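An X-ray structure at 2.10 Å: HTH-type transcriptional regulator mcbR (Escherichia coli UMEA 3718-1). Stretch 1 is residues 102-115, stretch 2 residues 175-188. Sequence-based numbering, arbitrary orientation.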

ATOM      1  N   ASP A 102     -15.583  13.568 -17.099  1.00 49.62           N
ATOM      2  CA  ASP A 102     -15.161  13.211 -15.743  1.00 49.67           C
ATOM      3  C   ASP A 102     -15.778  14.182 -14.738  1.00 47.84           C
ATOM      4  O   ASP A 102     -16.364  13.778 -13.731  1.00 43.45           O
ATOM      5  CB  ASP A 102     -13.632  13.232 -15.615  1.00 47.91           C
ATOM      6  CG  ASP A 102     -12.954  12.097 -16.377  1.00 56.39           C
ATOM      7  OD1 ASP A 102     -13.540  10.995 -16.474  1.00 56.60           O
ATOM      8  OD2 ASP A 102     -11.817  12.313 -16.862  1.00 51.97           O
ATOM      9  N   LEU A 103     -15.638  15.473 -15.033  1.00 49.26           N
ATOM     10  CA  LEU A 103     -16.124  16.535 -14.158  1.00 47.09           C
ATOM     11  C   LEU A 103     -17.641  16.489 -14.007  1.00 53.57           C
ATOM     12  O   LEU A 103     -18.172  16.752 -12.922  1.00 52.38           O
ATOM     13  CB  LEU A 103     -15.682  17.902 -14.697  1.00 48.92           C
ATOM     14  CG  LEU A 103     -14.163  18.122 -14.687  1.00 44.19           C
ATOM     15  CD1 LEU A 103     -13.767  19.374 -15.478  1.00 48.16           C
ATOM     16  CD2 LEU A 103     -13.672  18.199 -13.248  1.00 45.90           C
ATOM     17  N   ALA A 104     -18.331  16.127 -15.088  1.00 54.57           N
ATOM     18  CA  ALA A 104     -19.784  16.002 -15.062  1.00 57.65           C
ATOM     19  C   ALA A 104     -20.211  14.905 -14.083  1.00 49.62           C
ATOM     20  O   ALA A 104     -21.118  15.117 -13.274  1.00 49.04           O
ATOM     21  CB  ALA A 104     -20.325  15.720 -16.465  1.00 55.90           C
ATOM     22  N   GLU A 105     -19.545  13.751 -14.145  1.00 46.79           N
ATOM     23  CA  GLU A 105     -19.806  12.639 -13.222  1.00 48.95           C
ATOM     24  C   GLU A 105     -19.405  12.945 -11.769  1.00 47.73           C
ATOM     25  O   GLU A 105     -20.029  12.443 -10.829  1.00 46.09           O
ATOM     26  CB  GLU A 105     -19.082  11.365 -13.691  1.00 59.80           C
ATOM     27  CG  GLU A 105     -19.576  10.814 -15.039  1.00 68.51           C
ATOM     28  CD  GLU A 105     -18.855   9.538 -15.471  1.00 74.08           C
ATOM     29  OE1 GLU A 105     -17.963   9.060 -14.732  1.00 73.29           O
ATOM     30  OE2 GLU A 105     -19.187   9.017 -16.560  1.00 81.18           O
ATOM     31  N   LEU A 106     -18.359  13.750 -11.577  1.00 45.34           N
ATOM     32  CA  LEU A 106     -17.981  14.156 -10.220  1.00 38.13           C
ATOM     33  C   LEU A 106     -19.063  15.061  -9.636  1.00 38.54           C
ATOM     34  O   LEU A 106     -19.437  14.928  -8.465  1.00 39.67           O
ATOM     35  CB  LEU A 106     -16.622  14.859 -10.211  1.00 40.80           C
ATOM     36  CG  LEU A 106     -15.405  13.963 -10.445  1.00 40.70           C
ATOM     37  CD1 LEU A 106     -14.124  14.775 -10.548  1.00 38.16           C
ATOM     38  CD2 LEU A 106     -15.285  12.935  -9.327  1.00 36.99           C
ATOM     39  N   GLN A 107     -19.606  15.941 -10.475  1.00 39.04           N
ATOM     40  CA  GLN A 107     -20.700  16.812 -10.061  1.00 45.90           C
ATOM     41  C   GLN A 107     -21.931  15.991  -9.642  1.00 52.81           C
ATOM     42  O   GLN A 107     -22.588  16.313  -8.649  1.00 51.77           O
ATOM     43  CB  GLN A 107     -21.063  17.776 -11.191  1.00 50.83           C
ATOM     44  CG  GLN A 107     -22.189  18.745 -10.849  1.00 58.30           C
ATOM     45  CD  GLN A 107     -21.830  19.690  -9.716  1.00 67.82           C
ATOM     46  OE1 GLN A 107     -20.763  20.302  -9.713  1.00 69.07           O
ATOM     47  NE2 GLN A 107     -22.730  19.815  -8.745  1.00 74.04           N
ATOM     48  N   GLU A 108     -22.234  14.926 -10.386  1.00 56.49           N
ATOM     49  CA  GLU A 108     -23.365  14.048 -10.052  1.00 54.46           C
ATOM     50  C   GLU A 108     -23.143  13.353  -8.697  1.00 45.72           C
ATOM     51  O   GLU A 108     -24.045  13.283  -7.864  1.00 45.20           O
ATOM     52  CB  GLU A 108     -23.598  13.006 -11.155  1.00 51.70           C
ATOM     53  CG  GLU A 108     -23.920  13.582 -12.518  1.00 61.45           C
ATOM     54  CD  GLU A 108     -24.191  12.508 -13.563  1.00 79.07           C
ATOM     55  OE1 GLU A 108     -24.525  11.360 -13.179  1.00 82.08           O
ATOM     56  OE2 GLU A 108     -24.092  12.818 -14.770  1.00 84.11           O
ATOM     57  N   LEU A 109     -21.935  12.851  -8.474  1.00 49.73           N
ATOM     58  CA  LEU A 109     -21.630  12.208  -7.195  1.00 47.94           C
ATOM     59  C   LEU A 109     -21.792  13.192  -6.030  1.00 45.43           C
ATOM     60  O   LEU A 109     -22.299  12.831  -4.972  1.00 47.77           O
ATOM     61  CB  LEU A 109     -20.221  11.617  -7.226  1.00 43.99           C
ATOM     62  CG  LEU A 109     -20.082  10.322  -8.034  1.00 43.95           C
ATOM     63  CD1 LEU A 109     -18.637   9.906  -8.143  1.00 39.42           C
ATOM     64  CD2 LEU A 109     -20.878   9.203  -7.387  1.00 42.58           C
ATOM     65  N   LEU A 110     -21.414  14.448  -6.246  1.00 48.92           N
ATOM     66  CA  LEU A 110     -21.542  15.479  -5.220  1.00 41.74           C
ATOM     67  C   LEU A 110     -22.996  15.731  -4.836  1.00 43.40           C
ATOM     68  O   LEU A 110     -23.324  15.953  -3.665  1.00 40.37           O
ATOM     69  CB  LEU A 110     -20.904  16.780  -5.715  1.00 45.63           C
ATOM     70  CG  LEU A 110     -20.090  17.563  -4.696  1.00 57.67           C
ATOM     71  CD1 LEU A 110     -19.151  16.610  -3.993  1.00 58.07           C
ATOM     72  CD2 LEU A 110     -19.302  18.652  -5.391  1.00 62.89           C
ATOM     73  N   GLU A 111     -23.871  15.691  -5.835  1.00 47.26           N
ATOM     74  CA  GLU A 111     -25.305  15.829  -5.596  1.00 47.59           C
ATOM     75  C   GLU A 111     -25.824  14.648  -4.775  1.00 45.43           C
ATOM     76  O   GLU A 111     -26.635  14.829  -3.862  1.00 46.91           O
ATOM     77  CB  GLU A 111     -26.067  15.922  -6.906  1.00 51.61           C
ATOM     78  CG  GLU A 111     -25.704  17.141  -7.735  1.00 59.45           C
ATOM     79  CD  GLU A 111     -26.435  17.190  -9.060  1.00 69.25           C
ATOM     80  OE1 GLU A 111     -26.071  18.051  -9.885  1.00 68.71           O
ATOM     81  OE2 GLU A 111     -27.371  16.381  -9.275  1.00 76.37           O
ATOM     82  N   LYS A 112     -25.358  13.444  -5.109  1.00 44.72           N
ATOM     83  CA  LYS A 112     -25.701  12.246  -4.340  1.00 43.87           C
ATOM     84  C   LYS A 112     -25.281  12.425  -2.886  1.00 43.30           C
ATOM     85  O   LYS A 112     -26.027  12.086  -1.958  1.00 44.39           O
ATOM     86  CB  LYS A 112     -25.010  11.010  -4.915  1.00 47.55           C
ATOM     87  CG  LYS A 112     -25.500  10.588  -6.291  1.00 55.19           C
ATOM     88  CD  LYS A 112     -26.976  10.319  -6.308  1.00 56.36           C
ATOM     89  CE  LYS A 112     -27.412   9.892  -7.708  1.00 62.03           C
ATOM     90  NZ  LYS A 112     -28.835   9.456  -7.747  1.00 70.36           N
ATOM     91  N   LEU A 113     -24.086  12.989  -2.687  1.00 41.18           N
ATOM     92  CA  LEU A 113     -23.563  13.187  -1.338  1.00 40.50           C
ATOM     93  C   LEU A 113     -24.454  14.129  -0.532  1.00 44.45           C
ATOM     94  O   LEU A 113     -24.787  13.843   0.619  1.00 48.20           O
ATOM     95  CB  LEU A 113     -22.122  13.736  -1.384  1.00 39.79           C
ATOM     96  CG  LEU A 113     -21.406  13.876  -0.041  1.00 38.77           C
ATOM     97  CD1 LEU A 113     -21.357  12.529   0.693  1.00 43.99           C
ATOM     98  CD2 LEU A 113     -19.994  14.484  -0.186  1.00 40.23           C
ATOM     99  N   GLN A 114     -24.855  15.244  -1.141  1.00 49.64           N
ATOM    100  CA  GLN A 114     -25.738  16.190  -0.466  1.00 51.14           C
ATOM    101  C   GLN A 114     -27.066  15.528  -0.100  1.00 50.23           C
ATOM    102  O   GLN A 114     -27.578  15.700   1.013  1.00 48.70           O
ATOM    103  CB  GLN A 114     -25.981  17.421  -1.351  1.00 58.75           C
ATOM    104  CG  GLN A 114     -27.087  18.358  -0.867  1.00 66.29           C
ATOM    105  CD  GLN A 114     -26.771  19.017   0.470  1.00 73.94           C
ATOM    106  OE1 GLN A 114     -25.643  19.451   0.717  1.00 73.57           O
ATOM    107  NE2 GLN A 114     -27.773  19.098   1.338  1.00 77.64           N
ATOM    108  N   GLN A 115     -27.607  14.757  -1.037  1.00 48.34           N
ATOM    109  CA  GLN A 115     -28.872  14.060  -0.812  1.00 54.25           C
ATOM    110  C   GLN A 115     -28.709  13.112   0.355  1.00 50.99           C
ATOM    111  O   GLN A 115     -29.595  13.003   1.198  1.00 50.63           O
ATOM    112  CB  GLN A 115     -29.320  13.311  -2.064  1.00 58.03           C
ATOM    113  CG  GLN A 115     -29.654  14.217  -3.232  1.00 61.53           C
ATOM    114  CD  GLN A 115     -29.814  13.439  -4.516  1.00 69.01           C
ATOM    115  OE1 GLN A 115     -29.966  12.214  -4.501  1.00 73.36           O
ATOM    116  NE2 GLN A 115     -29.771  14.140  -5.641  1.00 73.50           N
ATOM    117  N   HIS A 175     -19.807  20.474   5.941  1.00 52.44           N
ATOM    118  CA  HIS A 175     -18.660  19.690   5.484  1.00 43.72           C
ATOM    119  C   HIS A 175     -18.672  19.452   3.965  1.00 44.98           C
ATOM    120  O   HIS A 175     -17.666  19.047   3.383  1.00 41.59           O
ATOM    121  CB  HIS A 175     -18.630  18.350   6.232  1.00 54.43           C
ATOM    122  CG  HIS A 175     -18.244  18.475   7.676  1.00 59.77           C
ATOM    123  ND1 HIS A 175     -19.033  19.141   8.597  1.00 62.77           N
ATOM    124  CD2 HIS A 175     -17.182  18.005   8.361  1.00 60.19           C
ATOM    125  CE1 HIS A 175     -18.454  19.091   9.780  1.00 60.73           C
ATOM    126  NE2 HIS A 175     -17.331  18.408   9.672  1.00 65.91           N
ATOM    127  N   ILE A 176     -19.819  19.669   3.326  1.00 45.73           N
ATOM    128  CA  ILE A 176     -19.914  19.438   1.887  1.00 46.27           C
ATOM    129  C   ILE A 176     -19.343  20.609   1.078  1.00 44.56           C
ATOM    130  O   ILE A 176     -19.046  20.460  -0.104  1.00 50.25           O
ATOM    131  CB  ILE A 176     -21.367  19.165   1.449  1.00 51.02           C
ATOM    132  CG1 ILE A 176     -21.365  18.537   0.055  1.00 53.77           C
ATOM    133  CG2 ILE A 176     -22.222  20.431   1.541  1.00 46.63           C
ATOM    134  CD1 ILE A 176     -22.710  18.133  -0.419  1.00 63.32           C
ATOM    135  N   GLU A 177     -19.137  21.753   1.721  1.00 42.27           N
ATOM    136  CA  GLU A 177     -18.641  22.917   1.007  1.00 44.30           C
ATOM    137  C   GLU A 177     -17.207  22.678   0.519  1.00 41.99           C
ATOM    138  O   GLU A 177     -16.846  23.100  -0.581  1.00 38.07           O
ATOM    139  CB  GLU A 177     -18.709  24.167   1.877  1.00 44.14           C
ATOM    140  CG  GLU A 177     -20.056  24.855   1.823  1.00 47.83           C
ATOM    141  CD  GLU A 177     -20.521  25.123   0.397  1.00 53.20           C
ATOM    142  OE1 GLU A 177     -19.881  25.932  -0.308  1.00 54.09           O
ATOM    143  OE2 GLU A 177     -21.526  24.518  -0.020  1.00 49.59           O
ATOM    144  N   ASN A 178     -16.394  22.005   1.329  1.00 37.83           N
ATOM    145  CA  ASN A 178     -15.044  21.676   0.893  1.00 34.30           C
ATOM    146  C   ASN A 178     -15.021  20.792  -0.352  1.00 31.66           C
ATOM    147  O   ASN A 178     -14.084  20.881  -1.146  1.00 34.73           O
ATOM    148  CB  ASN A 178     -14.253  21.005   2.026  1.00 41.79           C
ATOM    149  CG  ASN A 178     -13.691  22.013   3.029  1.00 51.89           C
ATOM    150  OD1 ASN A 178     -13.343  23.141   2.671  1.00 45.45           O
ATOM    151  ND2 ASN A 178     -13.596  21.606   4.289  1.00 55.24           N
ATOM    152  N   TYR A 179     -16.057  19.977  -0.537  1.00 31.45           N
ATOM    153  CA  TYR A 179     -16.162  19.115  -1.716  1.00 33.22           C
ATOM    154  C   TYR A 179     -16.485  19.956  -2.957  1.00 33.14           C
ATOM    155  O   TYR A 179     -15.906  19.742  -4.025  1.00 32.90           O
ATOM    156  CB  TYR A 179     -17.225  18.031  -1.506  1.00 35.10           C
ATOM    157  CG  TYR A 179     -16.815  16.944  -0.533  1.00 41.32           C
ATOM    158  CD1 TYR A 179     -16.920  17.149   0.838  1.00 42.23           C
ATOM    159  CD2 TYR A 179     -16.330  15.720  -0.974  1.00 36.64           C
ATOM    160  CE1 TYR A 179     -16.546  16.174   1.741  1.00 36.28           C
ATOM    161  CE2 TYR A 179     -15.953  14.727  -0.068  1.00 37.55           C
ATOM    162  CZ  TYR A 179     -16.067  14.971   1.287  1.00 35.77           C
ATOM    163  OH  TYR A 179     -15.705  14.012   2.212  1.00 41.39           O
ATOM    164  N   HIS A 180     -17.393  20.918  -2.805  1.00 32.55           N
ATOM    165  CA  HIS A 180     -17.681  21.883  -3.862  1.00 38.83           C
ATOM    166  C   HIS A 180     -16.421  22.637  -4.274  1.00 36.19           C
ATOM    167  O   HIS A 180     -16.134  22.790  -5.459  1.00 34.34           O
ATOM    168  CB  HIS A 180     -18.737  22.905  -3.404  1.00 45.55           C
ATOM    169  CG  HIS A 180     -20.117  22.340  -3.282  1.00 53.57           C
ATOM    170  ND1 HIS A 180     -20.854  21.942  -4.377  1.00 57.82           N
ATOM    171  CD2 HIS A 180     -20.900  22.119  -2.200  1.00 58.68           C
ATOM    172  CE1 HIS A 180     -22.029  21.494  -3.973  1.00 58.89           C
ATOM    173  NE2 HIS A 180     -22.084  21.592  -2.659  1.00 57.15           N
ATOM    174  N   LEU A 181     -15.650  23.068  -3.277  1.00 34.65           N
ATOM    175  CA  LEU A 181     -14.433  23.820  -3.522  1.00 35.19           C
ATOM    176  C   LEU A 181     -13.386  22.951  -4.234  1.00 32.45           C
ATOM    177  O   LEU A 181     -12.689  23.418  -5.125  1.00 32.15           O
ATOM    178  CB  LEU A 181     -13.889  24.378  -2.200  1.00 32.24           C
ATOM    179  CG  LEU A 181     -14.734  25.494  -1.572  1.00 39.63           C
ATOM    180  CD1 LEU A 181     -14.154  25.942  -0.236  1.00 36.16           C
ATOM    181  CD2 LEU A 181     -14.809  26.686  -2.535  1.00 39.03           C
ATOM    182  N   LEU A 182     -13.295  21.683  -3.846  1.00 31.51           N
ATOM    183  CA  LEU A 182     -12.378  20.765  -4.510  1.00 29.75           C
ATOM    184  C   LEU A 182     -12.762  20.574  -5.982  1.00 30.74           C
ATOM    185  O   LEU A 182     -11.908  20.577  -6.869  1.00 30.83           O
ATOM    186  CB  LEU A 182     -12.360  19.413  -3.798  1.00 28.52           C
ATOM    187  CG  LEU A 182     -11.521  18.348  -4.475  1.00 32.78           C
ATOM    188  CD1 LEU A 182     -10.074  18.826  -4.561  1.00 30.09           C
ATOM    189  CD2 LEU A 182     -11.609  17.018  -3.718  1.00 28.19           C
ATOM    190  N   LEU A 183     -14.049  20.402  -6.244  1.00 31.65           N
ATOM    191  CA  LEU A 183     -14.495  20.209  -7.616  1.00 35.36           C
ATOM    192  C   LEU A 183     -14.219  21.469  -8.460  1.00 36.79           C
ATOM    193  O   LEU A 183     -13.790  21.364  -9.606  1.00 35.94           O
ATOM    194  CB  LEU A 183     -15.980  19.831  -7.652  1.00 43.31           C
ATOM    195  CG  LEU A 183     -16.511  19.481  -9.040  1.00 47.44           C
ATOM    196  CD1 LEU A 183     -15.605  18.443  -9.670  1.00 43.27           C
ATOM    197  CD2 LEU A 183     -17.946  18.984  -8.979  1.00 49.00           C
ATOM    198  N   ALA A 184     -14.430  22.650  -7.877  1.00 38.18           N
ATOM    199  CA  ALA A 184     -14.100  23.912  -8.546  1.00 37.15           C
ATOM    200  C   ALA A 184     -12.593  24.010  -8.862  1.00 36.29           C
ATOM    201  O   ALA A 184     -12.193  24.459  -9.935  1.00 36.13           O
ATOM    202  CB  ALA A 184     -14.533  25.082  -7.695  1.00 37.52           C
ATOM    203  N   ALA A 185     -11.766  23.586  -7.912  1.00 33.57           N
ATOM    204  CA  ALA A 185     -10.315  23.594  -8.098  1.00 40.11           C
ATOM    205  C   ALA A 185      -9.901  22.626  -9.210  1.00 38.42           C
ATOM    206  O   ALA A 185      -8.991  22.914  -9.989  1.00 35.03           O
ATOM    207  CB  ALA A 185      -9.587  23.233  -6.765  1.00 31.36           C
ATOM    208  N   LEU A 186     -10.563  21.474  -9.270  1.00 34.39           N
ATOM    209  CA  LEU A 186     -10.315  20.493 -10.327  1.00 35.38           C
ATOM    210  C   LEU A 186     -10.710  21.082 -11.680  1.00 34.51           C
ATOM    211  O   LEU A 186      -9.951  20.986 -12.638  1.00 36.83           O
ATOM    212  CB  LEU A 186     -11.079  19.184 -10.058  1.00 32.09           C
ATOM    213  CG  LEU A 186     -10.524  18.317  -8.910  1.00 32.46           C
ATOM    214  CD1 LEU A 186     -11.500  17.204  -8.534  1.00 34.47           C
ATOM    215  CD2 LEU A 186      -9.193  17.715  -9.318  1.00 31.83           C
ATOM    216  N   LYS A 187     -11.872  21.728 -11.740  1.00 35.82           N
ATOM    217  CA  LYS A 187     -12.330  22.384 -12.973  1.00 41.70           C
ATOM    218  C   LYS A 187     -11.390  23.508 -13.408  1.00 45.01           C
ATOM    219  O   LYS A 187     -11.151  23.690 -14.593  1.00 49.31           O
ATOM    220  CB  LYS A 187     -13.747  22.935 -12.803  1.00 51.42           C
ATOM    221  CG  LYS A 187     -14.828  21.868 -12.656  1.00 58.23           C
ATOM    222  CD  LYS A 187     -16.219  22.489 -12.542  1.00 62.68           C
ATOM    223  N   ALA A 188     -10.860  24.267 -12.455  1.00 43.42           N
ATOM    224  CA  ALA A 188      -9.955  25.369 -12.778  1.00 45.34           C
ATOM    225  C   ALA A 188      -8.504  24.878 -12.999  1.00 40.01           C
ATOM    226  O   ALA A 188      -7.593  25.680 -13.206  1.00 46.29           O
ATOM    227  CB  ALA A 188      -9.997  26.435 -11.673  1.00 42.10           C
TER
HETATM  228  O   HOH W   1     -19.854  22.000  -7.107  1.00 51.92           O

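A helical segment spanning all of residues 102-115, within a longer helix, and the helix of the second stretch lie almost exactly antiparallel (176° between their N-to-C directions), with axes 10.9 Å apart at closest approach. The CA atoms pair in a descending register, Leu 103 with Lys 187, Leu 106 with Leu 183, Leu 110 with Tyr 179 and Gln 114 with Ile 176, so steps of three or four residues bring the same side of each stretch back to the contact. Within each stretch, i to i+4 hydrogen bonds run along the backbone, such as Leu 110 N to Leu 106 O (3.0 Å) and Leu 183 N to Tyr 179 O (3.0 Å). No direct hydrogen bond joins the modelled atoms of the two stretches; the 597 Å² buried between them is mainly apolar.

Leu 183 is the central knob, seated among Leu 103, Leu 106, Gln 107 and Leu 110. Its CD1 lies 3.8 Å from Leu 106 CB, and its CD2 lies 3.9 Å from Leu 110 CD2. Toward the start of the first stretch, Leu 103 CD2 packs on Leu 186 CB (4.2 Å) and on the aliphatic Lys 187 CG (3.9 Å); Lys 187 is unmodelled beyond CD. Leu 110 spreads over the next turn of the partner, its CD1 3.5 Å from Tyr 179 CB and its CD2 3.8 Å from His 180 ND1.

Leu 113 makes a CH-pi contact: its CD2 sits over one face of the Tyr 179 ring, 3.9 Å from the centroid and 8° off the normal, where a methyl group meets the pi cloud nearly head-on.

Polar side chains also take part. Gln 114 points CA-to-CB sideways, yet its OE1 reaches within 3.4 Å of Ile 176 CD1, a van der Waals contact. One water bridges the helices, donating to Gln 107 OE1 (3.2 Å from the water O) and hydrogen-bonding His 180 ND1 (2.9 Å from the same O).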